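Protein CT_858 (Chlamydia trachomatis, PDB 3DOR) acts as a secreted chlamydial protease, probably a serine-type endopeptidase, that combines a PDZ-like region with a peptidase family S41 region. Local coordinates at residues 55-58 against 59-63; 318-321 against 322-326; 350-353 against 354-357. One frame throughout, in Å; residues are numbered along the deposited sequence.

Overall arrangement
Interactions 2 and 3 belong together, while interaction 1 stands apart. Residues 318-326 and 350-357 both fall in the peptidase family S41 region, with centres 11 Å apart, and they pack directly on each other. Leu-352 CD2 lies 3.6 Å from Phe-320 CG, and Met-355 SD lies 3.6 Å from Ala-321 CB, so helix 346-354 and the loop after it lean on helix 316-330. Interaction 1, near the start of the chain, is on the opposite side of the chain's centre, its centre 47 Å from that of interaction 2 and 43 Å from that of interaction 3. A sulfate ion, probably from the crystallisation liquor, sits about 5 Å from the side chain of Thr-357 in interaction 3.

Interaction 1 of 3, residues 55-58 against 59-63; sequences TSFC and QQVLA
Residues 55-63 open helix 55-67 with regular alpha-helical bonding: the backbone N atoms of Gln-59, Gln-60, Val-61 and Leu-62 donate to the O atoms of Thr-55, Ser-56, Phe-57 and Cys-58 respectively, the shortest being Gln-59 N to Thr-55 O at 2.8 Å. One turn apart, Val-61 sets its CG2 methyl over a face of the Phe-57 ring, a CH-pi contact 4.2 Å from the centroid and 28° off the ring normal. With CG of Phe-57 anti to its own N (chi1 174°), the ring stands out from the helix, and the methyl comes over its face, closest to Phe-57 CE2, 3.7 Å away. Gln-59 crosses the Thr-55 side chain at an angle, bringing its NE2 to 3.6 Å from the Thr-55 CG2 methyl; the amide's polar partner is Thr-505 O, to which NE2 donates. Gln-60 folds back likewise, its CD 3.3 Å from Ser-56 O, yet NE2 meets that carbonyl at too poor an angle to bond. On the buried side, Leu-62 CG rests 3.3 Å from Cys-58 O. The Asp-193 carboxylate takes the first amides, those of Thr-55 and Ser-56. Around the helix, Cys-58 and Leu-62 pack on helix 2-20, Val-61 on helix 36-48, and Gln-59 on Phe-78 of strand 75-78.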
loop_
_atom_site.group_PDB
_atom_site.type_symbol
_atom_site.label_atom_id
_atom_site.label_comp_id
_atom_site.label_asym_id
_atom_site.label_seq_id
_atom_site.Cartn_x
_atom_site.Cartn_y
_atom_site.Cartn_z
ATOM N N THR B 55 14.256 -18.892 -12.767
ATOM C CA THR B 55 13.456 -17.742 -12.376
ATOM C C THR B 55 14.210 -16.450 -12.697
ATOM O O THR B 55 13.644 -15.524 -13.277
ATOM C CB THR B 55 13.122 -17.796 -10.870
ATOM O OG1 THR B 55 12.236 -18.896 -10.626
ATOM C CG2 THR B 55 12.456 -16.492 -10.408
ATOM N N SER B 56 15.491 -16.399 -12.342
ATOM C CA SER B 56 16.284 -15.209 -12.599
ATOM C C SER B 56 16.315 -14.887 -14.086
ATOM O O SER B 56 16.354 -13.714 -14.474
ATOM C CB SER B 56 17.707 -15.372 -12.043
ATOM O OG SER B 56 18.282 -16.593 -12.438
ATOM N N PHE B 57 16.273 -15.921 -14.922
ATOM C CA PHE B 57 16.271 -15.712 -16.365
ATOM C C PHE B 57 14.986 -15.004 -16.773
ATOM O O PHE B 57 15.010 -14.031 -17.526
ATOM C CB PHE B 57 16.355 -17.039 -17.118
ATOM C CG PHE B 57 16.212 -16.888 -18.604
ATOM C CD1 PHE B 57 17.294 -16.500 -19.385
ATOM C CD2 PHE B 57 14.974 -17.068 -19.219
ATOM C CE1 PHE B 57 17.146 -16.290 -20.759
ATOM C CE2 PHE B 57 14.816 -16.859 -20.586
ATOM C CZ PHE B 57 15.905 -16.468 -21.358
ATOM N N CYS B 58 13.861 -15.515 -16.283
ATOM C CA CYS B 58 12.564 -14.931 -16.591
ATOM C C CYS B 58 12.446 -13.520 -16.015
ATOM O O CYS B 58 11.781 -12.662 -16.590
ATOM C CB CYS B 58 11.443 -15.819 -16.036
ATOM S SG CYS B 58 11.331 -17.450 -16.818
ATOM N N GLN B 59 13.089 -13.284 -14.877
ATOM C CA GLN B 59 13.041 -11.962 -14.261
ATOM C C GLN B 59 13.746 -10.974 -15.191
ATOM O O GLN B 59 13.271 -9.856 -15.408
ATOM C CB GLN B 59 13.715 -11.992 -12.886
ATOM C CG GLN B 59 13.060 -12.962 -11.919
ATOM C CD GLN B 59 13.643 -12.891 -10.523
ATOM O OE1 GLN B 59 14.849 -12.729 -10.350
ATOM N NE2 GLN B 59 12.786 -13.034 -9.516
ATOM N N GLN B 60 14.878 -11.405 -15.740
ATOM C CA GLN B 60 15.651 -10.594 -16.670
ATOM C C GLN B 60 14.802 -10.272 -17.888
ATOM O O GLN B 60 14.810 -9.146 -18.381
ATOM C CB GLN B 60 16.903 -11.352 -17.118
ATOM C CG GLN B 60 18.002 -11.407 -16.081
ATOM C CD GLN B 60 18.883 -12.624 -16.239
ATOM O OE1 GLN B 60 19.074 -13.121 -17.345
ATOM N NE2 GLN B 60 19.436 -13.107 -15.128
ATOM N N VAL B 61 14.063 -11.260 -18.376
ATOM C CA VAL B 61 13.222 -11.042 -19.546
ATOM C C VAL B 61 12.119 -10.025 -19.288
ATOM O O VAL B 61 11.845 -9.172 -20.135
ATOM C CB VAL B 61 12.577 -12.353 -20.037
ATOM C CG1 VAL B 61 11.599 -12.062 -21.167
ATOM C CG2 VAL B 61 13.658 -13.305 -20.517
ATOM N N LEU B 62 11.484 -10.120 -18.124
ATOM C CA LEU B 62 10.410 -9.192 -17.777
ATOM C C LEU B 62 10.987 -7.797 -17.560
ATOM O O LEU B 62 10.408 -6.797 -17.983
ATOM C CB LEU B 62 9.679 -9.669 -16.514
ATOM C CG LEU B 62 8.946 -11.008 -16.640
ATOM C CD1 LEU B 62 8.194 -11.317 -15.357
ATOM C CD2 LEU B 62 7.978 -10.953 -17.801
ATOM N N ALA B 63 12.139 -7.739 -16.905
ATOM C CA ALA B 63 12.808 -6.475 -16.641
ATOM C C ALA B 63 13.228 -5.795 -17.949
ATOM O O ALA B 63 13.151 -4.572 -18.069
ATOM C CB ALA B 63 14.021 -6.707 -15.749
#

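Interaction 2 of 3, residues 318-321 against 322-326; sequences EEFA and KIIQV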
loop_
_atom_site.group_PDB
_atom_site.type_symbol
_atom_site.label_atom_id
_atom_site.label_comp_id
_atom_site.label_asym_id
_atom_site.label_seq_id
_atom_site.Cartn_x
_atom_site.Cartn_y
_atom_site.Cartn_z
ATOM N N GLU B 318 9.824 24.238 6.456
ATOM C CA GLU B 318 9.952 25.339 7.412
ATOM C C GLU B 318 11.405 25.811 7.465
ATOM O O GLU B 318 11.678 27.012 7.562
ATOM C CB GLU B 318 9.474 24.910 8.805
ATOM C CG GLU B 318 7.979 25.146 8.985
ATOM C CD GLU B 318 7.409 24.502 10.227
ATOM O OE1 GLU B 318 8.069 24.543 11.286
ATOM O OE2 GLU B 318 6.286 23.963 10.143
ATOM N N GLU B 319 12.340 24.873 7.389
ATOM C CA GLU B 319 13.742 25.253 7.395
ATOM C C GLU B 319 14.062 25.971 6.081
ATOM O O GLU B 319 14.794 26.963 6.067
ATOM C CB GLU B 319 14.656 24.034 7.531
ATOM C CG GLU B 319 16.134 24.439 7.504
ATOM C CD GLU B 319 17.077 23.260 7.445
ATOM O OE1 GLU B 319 16.903 22.330 8.260
ATOM O OE2 GLU B 319 18.000 23.265 6.593
ATOM N N PHE B 320 13.508 25.458 4.981
ATOM C CA PHE B 320 13.723 26.044 3.658
ATOM C C PHE B 320 13.264 27.501 3.715
ATOM O O PHE B 320 13.958 28.408 3.239
ATOM C CB PHE B 320 12.912 25.273 2.607
ATOM C CG PHE B 320 13.186 25.693 1.180
ATOM C CD1 PHE B 320 14.151 25.040 0.425
ATOM C CD2 PHE B 320 12.463 26.718 0.590
ATOM C CE1 PHE B 320 14.390 25.401 -0.907
ATOM C CE2 PHE B 320 12.698 27.086 -0.744
ATOM C CZ PHE B 320 13.663 26.422 -1.488
ATOM N N ALA B 321 12.093 27.717 4.308
ATOM C CA ALA B 321 11.544 29.060 4.441
ATOM C C ALA B 321 12.514 29.939 5.233
ATOM O O ALA B 321 12.740 31.088 4.877
ATOM C CB ALA B 321 10.175 29.013 5.139
ATOM N N LYS B 322 13.093 29.399 6.303
ATOM C CA LYS B 322 14.044 30.167 7.115
ATOM C C LYS B 322 15.259 30.607 6.283
ATOM O O LYS B 322 15.727 31.744 6.376
ATOM C CB LYS B 322 14.560 29.327 8.288
ATOM C CG LYS B 322 13.518 28.830 9.276
ATOM C CD LYS B 322 13.192 29.881 10.315
ATOM C CE LYS B 322 12.311 29.306 11.422
ATOM N NZ LYS B 322 13.005 28.214 12.151
ATOM N N ILE B 323 15.782 29.686 5.485
ATOM C CA ILE B 323 16.944 29.980 4.658
ATOM C C ILE B 323 16.639 31.060 3.625
ATOM O O ILE B 323 17.423 31.994 3.443
ATOM C CB ILE B 323 17.446 28.698 3.955
ATOM C CG1 ILE B 323 17.837 27.661 5.013
ATOM C CG2 ILE B 323 18.638 29.019 3.072
ATOM C CD1 ILE B 323 17.929 26.220 4.487
ATOM N N ILE B 324 15.500 30.948 2.952
ATOM C CA ILE B 324 15.144 31.945 1.958
ATOM C C ILE B 324 14.993 33.335 2.580
ATOM O O ILE B 324 15.407 34.334 1.986
ATOM C CB ILE B 324 13.851 31.567 1.216
ATOM C CG1 ILE B 324 14.023 30.205 0.538
ATOM C CG2 ILE B 324 13.544 32.621 0.158
ATOM C CD1 ILE B 324 15.222 30.133 -0.411
ATOM N N GLN B 325 14.409 33.411 3.772
ATOM C CA GLN B 325 14.275 34.711 4.424
ATOM C C GLN B 325 15.668 35.297 4.648
ATOM O O GLN B 325 15.884 36.482 4.449
ATOM C CB GLN B 325 13.528 34.588 5.756
ATOM C CG GLN B 325 12.020 34.608 5.603
ATOM C CD GLN B 325 11.290 34.431 6.930
ATOM O OE1 GLN B 325 11.500 33.440 7.643
ATOM N NE2 GLN B 325 10.421 35.386 7.263
ATOM N N VAL B 326 16.618 34.467 5.057
ATOM C CA VAL B 326 17.981 34.946 5.252
ATOM C C VAL B 326 18.550 35.434 3.917
ATOM O O VAL B 326 19.195 36.478 3.857
ATOM C CB VAL B 326 18.894 33.836 5.806
ATOM C CG1 VAL B 326 20.374 34.258 5.685
ATOM C CG2 VAL B 326 18.542 33.564 7.270
#
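Glu-319 with Ile-323 and Phe-320 with Ile-324 are the side-chain pairs along helix 316-330, the connecting helix of a beta-alpha-beta crossover between the parallel strands 290-297 and 333-337. The unit lies in the S41 peptidase region, which belongs to the ClpP/crotonase clan. The backbone is plain alpha helix here: Lys-322 N, Ile-323 N, Ile-324 N and Gln-325 N bond to the O atoms of Glu-318, Glu-319, Phe-320 and Ala-321. The straightest of these is Ile-324 N to Phe-320 O, at 3.0 Å and an N-H...O angle of 167°.

Glu-319 stretches out with its carboxylate turned from the helix: OE1 accepts from Leu-275 N and OE2 from Phe-276 N, so two backbone amides hold the group at both oxygens and fix its rotation. The same carboxylate is brushed by an apolar group, for Ile-323 CD1 lies 3.6 Å from Glu-319 OE2 and 3.9 Å from Glu-319 CG. Ile-323 also touches Phe-276, so the glutamate and the isoleucine together dock this face of the helix on the loop that joins strands 268-271 and 278-284.

Glu-318 and Lys-322 lie on the exposed side. Lys-322 bends at chi2 and chi4, and its NZ ends 6.2 Å from Glu-318 OE1, so the opposite charges may attract weakly through space, but the two groups do not meet as a salt bridge. Lys-322 CG lies against Glu-318 O instead, at 3.1 Å.

On the buried face the ring of Phe-320 meets Ile-324, whose side chain also rests on Tyr-453. Phe-320 CG is anti to its backbone N (chi1 -173°); the ring projects outward from the helix, and Ile-324 approaches it obliquely, with CE2 of Phe-320 3.6 Å from Ile-324 CG1.

Interaction 3 of 3, residues 350-353 against 354-357; sequences YALL and SMLT
Ala-351 and Ser-354 make a side-chain-to-backbone hydrogen bond: the Ser-354 hydroxyl turns back on the helix and OG donates to Ala-351 O at 2.6 Å. The torsion (chi1 81°) places OG between the serine's own N and carbonyl carbon, where it can bend back to that oxygen, so a buried hydroxyl is satisfied within the same helix turn. Ala-351 O also takes a weak, long bond from Met-355 N.

The remaining hydrogen bonds are between backbone atoms, and they change character along the segment. Ser-354 N still donates to Tyr-350 O, four residues back. After it the spacing drops to three: Met-355 N reaches Leu-352 O at 3.1 Å, and Leu-356 N reaches Leu-353 O at 2.9 Å. In both of these the donor sits well above the carbonyl plane, 64° out of it at Leu-352.

Side-chain carbons then pack against the carbonyl oxygens, with one purely apolar pair, Met-355 CE and Leu-352 CD2. The Met-355 chain is bent at chi3 (-104°), which brings CE back over the helix, 3.5 Å from Ala-351 O and 4.2 Å from Leu-352 CD2. Leu-356 CG comes 3.4 Å from Leu-352 O, and the Thr-357 methyl CG2 lies 3.6 Å from Leu-353 O.

The surrounding fold covers the turn. Leu-353 and Leu-356 both touch Phe-472 of helix 468-478, Tyr-350 and Leu-353 rest on Ile-445, and Ser-354 is backbone-bonded to His-448. Arg-481 NH1 donates to Leu-356 O, and Thr-357 OG1 is bonded to Arg-359 O. The switch from four-residue to three-residue bonds is characteristic of a helix C-terminal end tightening into 3-10-like turns, and here it leads helix 346-354 into the loop before strand 361-368.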
loop_
_atom_site.group_PDB
_atom_site.type_symbol
_atom_site.label_atom_id
_atom_site.label_comp_id
_atom_site.label_asym_id
_atom_site.label_seq_id
_atom_site.Cartn_x
_atom_site.Cartn_y
_atom_site.Cartn_z
ATOM N N TYR B 350 5.950 22.189 -5.253
ATOM C CA TYR B 350 5.162 23.416 -5.386
ATOM C C TYR B 350 5.394 24.378 -4.225
ATOM O O TYR B 350 5.405 25.588 -4.416
ATOM C CB TYR B 350 3.660 23.089 -5.489
ATOM C CG TYR B 350 3.226 22.511 -6.824
ATOM C CD1 TYR B 350 4.155 22.242 -7.834
ATOM C CD2 TYR B 350 1.882 22.234 -7.081
ATOM C CE1 TYR B 350 3.759 21.709 -9.066
ATOM C CE2 TYR B 350 1.475 21.706 -8.302
ATOM C CZ TYR B 350 2.419 21.444 -9.289
ATOM O OH TYR B 350 2.013 20.910 -10.487
ATOM N N ALA B 351 5.573 23.846 -3.022
ATOM C CA ALA B 351 5.819 24.691 -1.859
ATOM C C ALA B 351 7.148 25.436 -2.020
ATOM O O ALA B 351 7.241 26.630 -1.759
ATOM C CB ALA B 351 5.848 23.842 -0.597
ATOM N N LEU B 352 8.180 24.726 -2.448
ATOM C CA LEU B 352 9.483 25.349 -2.636
ATOM C C LEU B 352 9.432 26.429 -3.710
ATOM O O LEU B 352 10.001 27.507 -3.535
ATOM C CB LEU B 352 10.530 24.291 -2.986
ATOM C CG LEU B 352 10.672 23.185 -1.931
ATOM C CD1 LEU B 352 11.981 22.428 -2.184
ATOM C CD2 LEU B 352 10.679 23.787 -0.520
ATOM N N LEU B 353 8.750 26.148 -4.818
ATOM C CA LEU B 353 8.616 27.139 -5.883
ATOM C C LEU B 353 7.882 28.387 -5.368
ATOM O O LEU B 353 8.234 29.515 -5.726
ATOM C CB LEU B 353 7.850 26.544 -7.072
ATOM C CG LEU B 353 8.642 25.547 -7.938
ATOM C CD1 LEU B 353 7.702 24.733 -8.793
ATOM C CD2 LEU B 353 9.634 26.299 -8.817
ATOM N N SER B 354 6.870 28.183 -4.525
ATOM C CA SER B 354 6.094 29.303 -3.993
ATOM C C SER B 354 6.952 30.285 -3.191
ATOM O O SER B 354 6.592 31.449 -3.046
ATOM C CB SER B 354 4.927 28.803 -3.121
ATOM O OG SER B 354 5.363 28.476 -1.817
ATOM N N MET B 355 8.097 29.836 -2.695
ATOM C CA MET B 355 8.949 30.725 -1.925
ATOM C C MET B 355 10.066 31.356 -2.751
ATOM O O MET B 355 10.870 32.143 -2.233
ATOM C CB MET B 355 9.530 29.972 -0.731
ATOM C CG MET B 355 8.459 29.525 0.267
ATOM S SD MET B 355 9.136 28.680 1.714
ATOM C CE MET B 355 8.760 27.011 1.360
ATOM N N LEU B 356 10.102 31.033 -4.040
ATOM C CA LEU B 356 11.140 31.570 -4.908
ATOM C C LEU B 356 10.610 32.547 -5.939
ATOM O O LEU B 356 11.239 32.766 -6.975
ATOM C CB LEU B 356 11.852 30.433 -5.617
ATOM C CG LEU B 356 12.539 29.432 -4.689
ATOM C CD1 LEU B 356 12.973 28.215 -5.495
ATOM C CD2 LEU B 356 13.721 30.101 -4.009
ATOM N N THR B 357 9.447 33.128 -5.663
ATOM C CA THR B 357 8.855 34.081 -6.590
ATOM C C THR B 357 7.916 35.048 -5.884
ATOM O O THR B 357 7.404 34.747 -4.805
ATOM C CB THR B 357 8.059 33.361 -7.689
ATOM O OG1 THR B 357 7.528 34.331 -8.599
ATOM C CG2 THR B 357 6.907 32.559 -7.080
#